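Local coordinates for BH1974 protein (Bacillus halodurans, PDB 3ON5) that belongs to the XdhC/CoxI family and probably takes part in maturing xanthine dehydrogenase, as relatives that handle its molybdenum cofactor do, at residues A[160-163]-A[167-170]; A[269-274]-A[292-297]. All coordinates share one frame; numbering follows the deposited sequence.

Interaction 1: A[160-163]-A[167-170]; sequences FILD and YFGE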
# COMPACT_ATOMS: atom_id res chain seq x y z
N PHE A 160 -5.01 29.59 -27.08
CA PHE A 160 -5.63 28.35 -27.54
C PHE A 160 -6.44 28.70 -28.77
O PHE A 160 -7.47 29.36 -28.65
CB PHE A 160 -6.46 27.71 -26.42
CG PHE A 160 -5.68 27.40 -25.17
CD1 PHE A 160 -5.01 26.18 -25.04
CD2 PHE A 160 -5.63 28.31 -24.12
CE1 PHE A 160 -4.31 25.88 -23.87
CE2 PHE A 160 -4.90 28.02 -22.96
CZ PHE A 160 -4.24 26.81 -22.85
N ILE A 161 -5.93 28.34 -29.95
CA ILE A 161 -6.50 28.66 -31.26
C ILE A 161 -7.43 27.52 -31.77
O ILE A 161 -7.06 26.34 -31.72
CB ILE A 161 -5.33 28.91 -32.26
CG1 ILE A 161 -4.35 30.00 -31.72
CG2 ILE A 161 -5.84 29.25 -33.68
CD1 ILE A 161 -2.94 29.96 -32.28
N LEU A 162 -8.60 27.90 -32.29
CA LEU A 162 -9.59 27.00 -32.90
C LEU A 162 -9.67 27.25 -34.42
O LEU A 162 -9.83 26.31 -35.20
CB LEU A 162 -10.97 27.17 -32.24
CG LEU A 162 -11.09 26.74 -30.78
CD1 LEU A 162 -12.21 27.48 -30.10
CD2 LEU A 162 -11.23 25.22 -30.65
N ASP A 163 -9.50 28.52 -34.83
CA ASP A 163 -9.45 28.97 -36.22
C ASP A 163 -8.63 30.28 -36.27
O ASP A 163 -8.33 30.85 -35.20
CB ASP A 163 -10.86 29.14 -36.80
CG ASP A 163 -10.93 29.10 -38.32
OD1 ASP A 163 -9.94 29.51 -38.98
OD2 ASP A 163 -11.98 28.68 -38.85
N TYR A 167 -9.84 32.36 -30.95
CA TYR A 167 -8.81 31.94 -29.99
C TYR A 167 -9.15 32.41 -28.59
O TYR A 167 -9.89 33.37 -28.44
CB TYR A 167 -7.42 32.46 -30.41
CG TYR A 167 -7.20 33.94 -30.22
CD1 TYR A 167 -7.56 34.85 -31.20
CD2 TYR A 167 -6.56 34.43 -29.09
CE1 TYR A 167 -7.34 36.22 -31.04
CE2 TYR A 167 -6.33 35.80 -28.91
CZ TYR A 167 -6.72 36.69 -29.89
OH TYR A 167 -6.50 38.04 -29.71
N PHE A 168 -8.61 31.73 -27.55
CA PHE A 168 -8.83 32.09 -26.15
C PHE A 168 -7.54 31.91 -25.33
O PHE A 168 -6.57 31.36 -25.85
CB PHE A 168 -9.98 31.30 -25.53
CG PHE A 168 -9.87 29.81 -25.47
CD1 PHE A 168 -10.34 29.02 -26.51
CD2 PHE A 168 -9.41 29.18 -24.32
CE1 PHE A 168 -10.30 27.62 -26.42
CE2 PHE A 168 -9.36 27.78 -24.24
CZ PHE A 168 -9.82 27.01 -25.29
N GLY A 169 -7.52 32.41 -24.10
CA GLY A 169 -6.34 32.31 -23.23
C GLY A 169 -5.89 33.64 -22.65
O GLY A 169 -6.73 34.48 -22.31
N GLU A 170 -4.57 33.82 -22.50
CA GLU A 170 -3.97 35.05 -21.96
C GLU A 170 -3.04 35.66 -23.02
O GLU A 170 -1.82 35.76 -22.84
CB GLU A 170 -3.24 34.79 -20.62
CG GLU A 170 -4.15 34.31 -19.50
CD GLU A 170 -5.28 35.22 -19.07
OE1 GLU A 170 -5.06 36.45 -18.96
OE2 GLU A 170 -6.37 34.69 -18.77

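Interaction 2: A[269-274]-A[292-297]; sequences MTHHFQ and GILGSK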
# COMPACT_ATOMS: atom_id res chain seq x y z
N MSE A 269 -13.29 -8.16 -37.55
CA MSE A 269 -12.95 -9.46 -36.95
C MSE A 269 -14.19 -10.16 -36.41
O MSE A 269 -14.23 -10.55 -35.23
CB MSE A 269 -11.91 -9.30 -35.84
CG MSE A 269 -12.12 -8.07 -34.96
SE MSE A 269 -10.64 -7.87 -33.75
CE MSE A 269 -9.21 -8.02 -34.99
N THR A 270 -15.18 -10.35 -37.31
CA THR A 270 -16.46 -10.96 -36.97
C THR A 270 -16.39 -12.48 -37.06
O THR A 270 -17.21 -13.14 -36.43
CB THR A 270 -17.60 -10.44 -37.88
OG1 THR A 270 -17.50 -11.02 -39.18
CG2 THR A 270 -17.67 -8.93 -37.96
N HIS A 271 -15.43 -13.03 -37.84
CA HIS A 271 -15.24 -14.47 -38.10
C HIS A 271 -16.39 -15.02 -38.94
O HIS A 271 -16.57 -16.23 -39.00
CB HIS A 271 -15.10 -15.29 -36.79
CG HIS A 271 -13.93 -14.89 -35.95
ND1 HIS A 271 -12.66 -15.37 -36.21
CD2 HIS A 271 -13.87 -14.11 -34.85
CE1 HIS A 271 -11.88 -14.86 -35.28
NE2 HIS A 271 -12.55 -14.08 -34.44
N HIS A 272 -17.16 -14.13 -39.58
CA HIS A 272 -18.30 -14.41 -40.46
C HIS A 272 -18.03 -13.77 -41.78
O HIS A 272 -17.97 -12.54 -41.86
CB HIS A 272 -19.63 -13.91 -39.87
CG HIS A 272 -20.10 -14.68 -38.68
ND1 HIS A 272 -19.53 -14.51 -37.42
CD2 HIS A 272 -21.13 -15.56 -38.57
CE1 HIS A 272 -20.18 -15.32 -36.61
NE2 HIS A 272 -21.16 -15.97 -37.26
N PHE A 273 -17.82 -14.60 -42.82
CA PHE A 273 -17.45 -14.18 -44.16
C PHE A 273 -18.43 -13.15 -44.74
O PHE A 273 -17.99 -12.08 -45.14
CB PHE A 273 -17.36 -15.39 -45.09
CG PHE A 273 -16.73 -15.06 -46.43
CD1 PHE A 273 -17.51 -14.65 -47.50
CD2 PHE A 273 -15.35 -15.18 -46.61
CE1 PHE A 273 -16.92 -14.33 -48.73
CE2 PHE A 273 -14.77 -14.89 -47.85
CZ PHE A 273 -15.56 -14.47 -48.90
N GLN A 274 -19.72 -13.48 -44.80
CA GLN A 274 -20.74 -12.59 -45.38
C GLN A 274 -20.77 -11.24 -44.65
O GLN A 274 -20.88 -10.20 -45.31
CB GLN A 274 -22.11 -13.28 -45.31
CG GLN A 274 -23.27 -12.50 -45.91
CD GLN A 274 -24.59 -13.21 -45.70
OE1 GLN A 274 -24.87 -14.26 -46.30
NE2 GLN A 274 -25.44 -12.65 -44.83
N GLY A 292 -8.11 -3.23 -41.15
CA GLY A 292 -7.44 -4.46 -40.79
C GLY A 292 -8.46 -5.58 -40.75
O GLY A 292 -9.50 -5.44 -40.10
N ILE A 293 -8.19 -6.69 -41.47
CA ILE A 293 -9.11 -7.82 -41.50
C ILE A 293 -8.39 -9.05 -40.97
O ILE A 293 -7.35 -9.44 -41.49
CB ILE A 293 -9.74 -8.08 -42.90
CG1 ILE A 293 -10.18 -6.79 -43.57
CG2 ILE A 293 -10.89 -9.10 -42.79
CD1 ILE A 293 -10.67 -6.97 -44.96
N LEU A 294 -8.99 -9.65 -39.93
CA LEU A 294 -8.51 -10.86 -39.29
C LEU A 294 -8.73 -12.05 -40.22
O LEU A 294 -9.87 -12.34 -40.60
CB LEU A 294 -9.24 -11.03 -37.96
CG LEU A 294 -8.63 -12.00 -36.96
CD1 LEU A 294 -7.41 -11.40 -36.28
CD2 LEU A 294 -9.61 -12.31 -35.88
N GLY A 295 -7.64 -12.71 -40.59
CA GLY A 295 -7.64 -13.85 -41.49
C GLY A 295 -6.46 -13.80 -42.44
O GLY A 295 -5.56 -12.98 -42.27
N SER A 296 -6.48 -14.69 -43.43
CA SER A 296 -5.44 -14.85 -44.45
C SER A 296 -5.67 -13.95 -45.64
O SER A 296 -6.81 -13.56 -45.90
CB SER A 296 -5.42 -16.29 -44.93
OG SER A 296 -6.69 -16.66 -45.44
N LYS A 297 -4.59 -13.68 -46.42
CA LYS A 297 -4.66 -12.88 -47.65
C LYS A 297 -5.66 -13.51 -48.63
O LYS A 297 -6.40 -12.77 -49.29
CB LYS A 297 -3.27 -12.75 -48.30
O HOH W 1 -12.78 -12.20 -39.06

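Interaction 1: A[160-163]-A[167-170]
F160 and F168 form the hydrogen-bonded antiparallel pair of a beta hairpin, in which strand 155-161 turns back into the short edge strand 167-168 of a four-stranded sheet. Two backbone bonds close the pair: F160 N gives to F168 O at 2.7 Å and F168 N returns to F160 O at 2.9 Å. Y167 CA also lies near F160 O, in a CA-H...O contact.

The aromatic contact is less a ring stack than a CH-pi one. F168 CG sits between its own backbone N and carbonyl carbon (chi1 61°), which swings the ring back over the partner strand, and F160 CB lies almost on its normal, 3.6 Å from the centroid. The two ring planes, 24° apart, are slid so far that they barely overlap. Outside the hairpin, H145 stacks on the F160 ring and R132 makes a cation-pi contact with F168. With alanine in place of F168, F160 CB would probably lose the ring face it rests on, L162 CD1 an edge contact, and R132 its cation-pi partner.

Apolar contacts complete the hairpin. L162 CD1 meets the edge of the F168 ring, and F160 and L162 also touch helix 124-139. On the opposite face of the sheet, toward helix 176-181, the Y167 ring leads away from the partner strand, leaving its CB to meet I161 CG1 at 4.1 Å.

Interaction 2: A[269-274]-A[292-297]
M269 and L294, whose CA atoms stand 5.2 Å apart, mark the place where two neighbouring parallel strands of the Rossmann-type domain, 265-268 and 290-293, run out into loops. No direct hydrogen bond joins the segments. Instead a water bridges the gap, accepting from H271 N at 3.0 Å and donating to L294 O at 3.3 Å. On the 269-274 side the chain forms an ST turn, T270 OG1 accepting from N of H272, the N-cap residue of helix 273-283, with H271 between them in a left-handed conformation.

L294 is the side chain on which the contact depends. With CG anti to the backbone N (chi1 -164°), its two methyls divide the work. CD2 packs against CB of the selenomethionine M269 at 3.8 Å and also meets H271 CE1 at 3.5 Å, approaching that ring obliquely. CD1 meets the M269 CE methyl at 4.0 Å, brought round by the turn about the CG-SE bond (chi3 50°). H271 NE2, though close to L294 CD2, has its hydrogen bond with D210, and Y49 of the second subunit sets its ring edge-to-face with H271. H272 points back along its own loop: ND1 donates to T270 O at 2.9 Å, with the acceptor in the imidazole plane but the donor well above the carbonyl plane.

The contact thus lies at the C-terminal ends of the two strands of the beta-alpha-beta unit formed by strand 265-268, helix 273-283 and strand 290-293. I333 and I329 of helix 326-343 pack on M269 and L294 respectively.

Interactions 1 and 2 illustrate two ways of bringing neighbouring parts of a sheet together within one chain. The first links antiparallel strands through a short loop and direct backbone bonds; the second follows a crossover through a helix and joins the loops that leave two parallel strands, through a water and apolar side chains. They follow one another along the sequence, in the BH1974-like central region and the XdhC Rossmann domain, on opposite sides of the chain's centre. Their centres are 44 Å apart and their nearest atoms about 30 Å, so neither touches the other. Interaction 2 alone meets a second subunit, and its loops lie at strand ends where Rossmann-type folds commonly bind ligands, although no ligand site is established here.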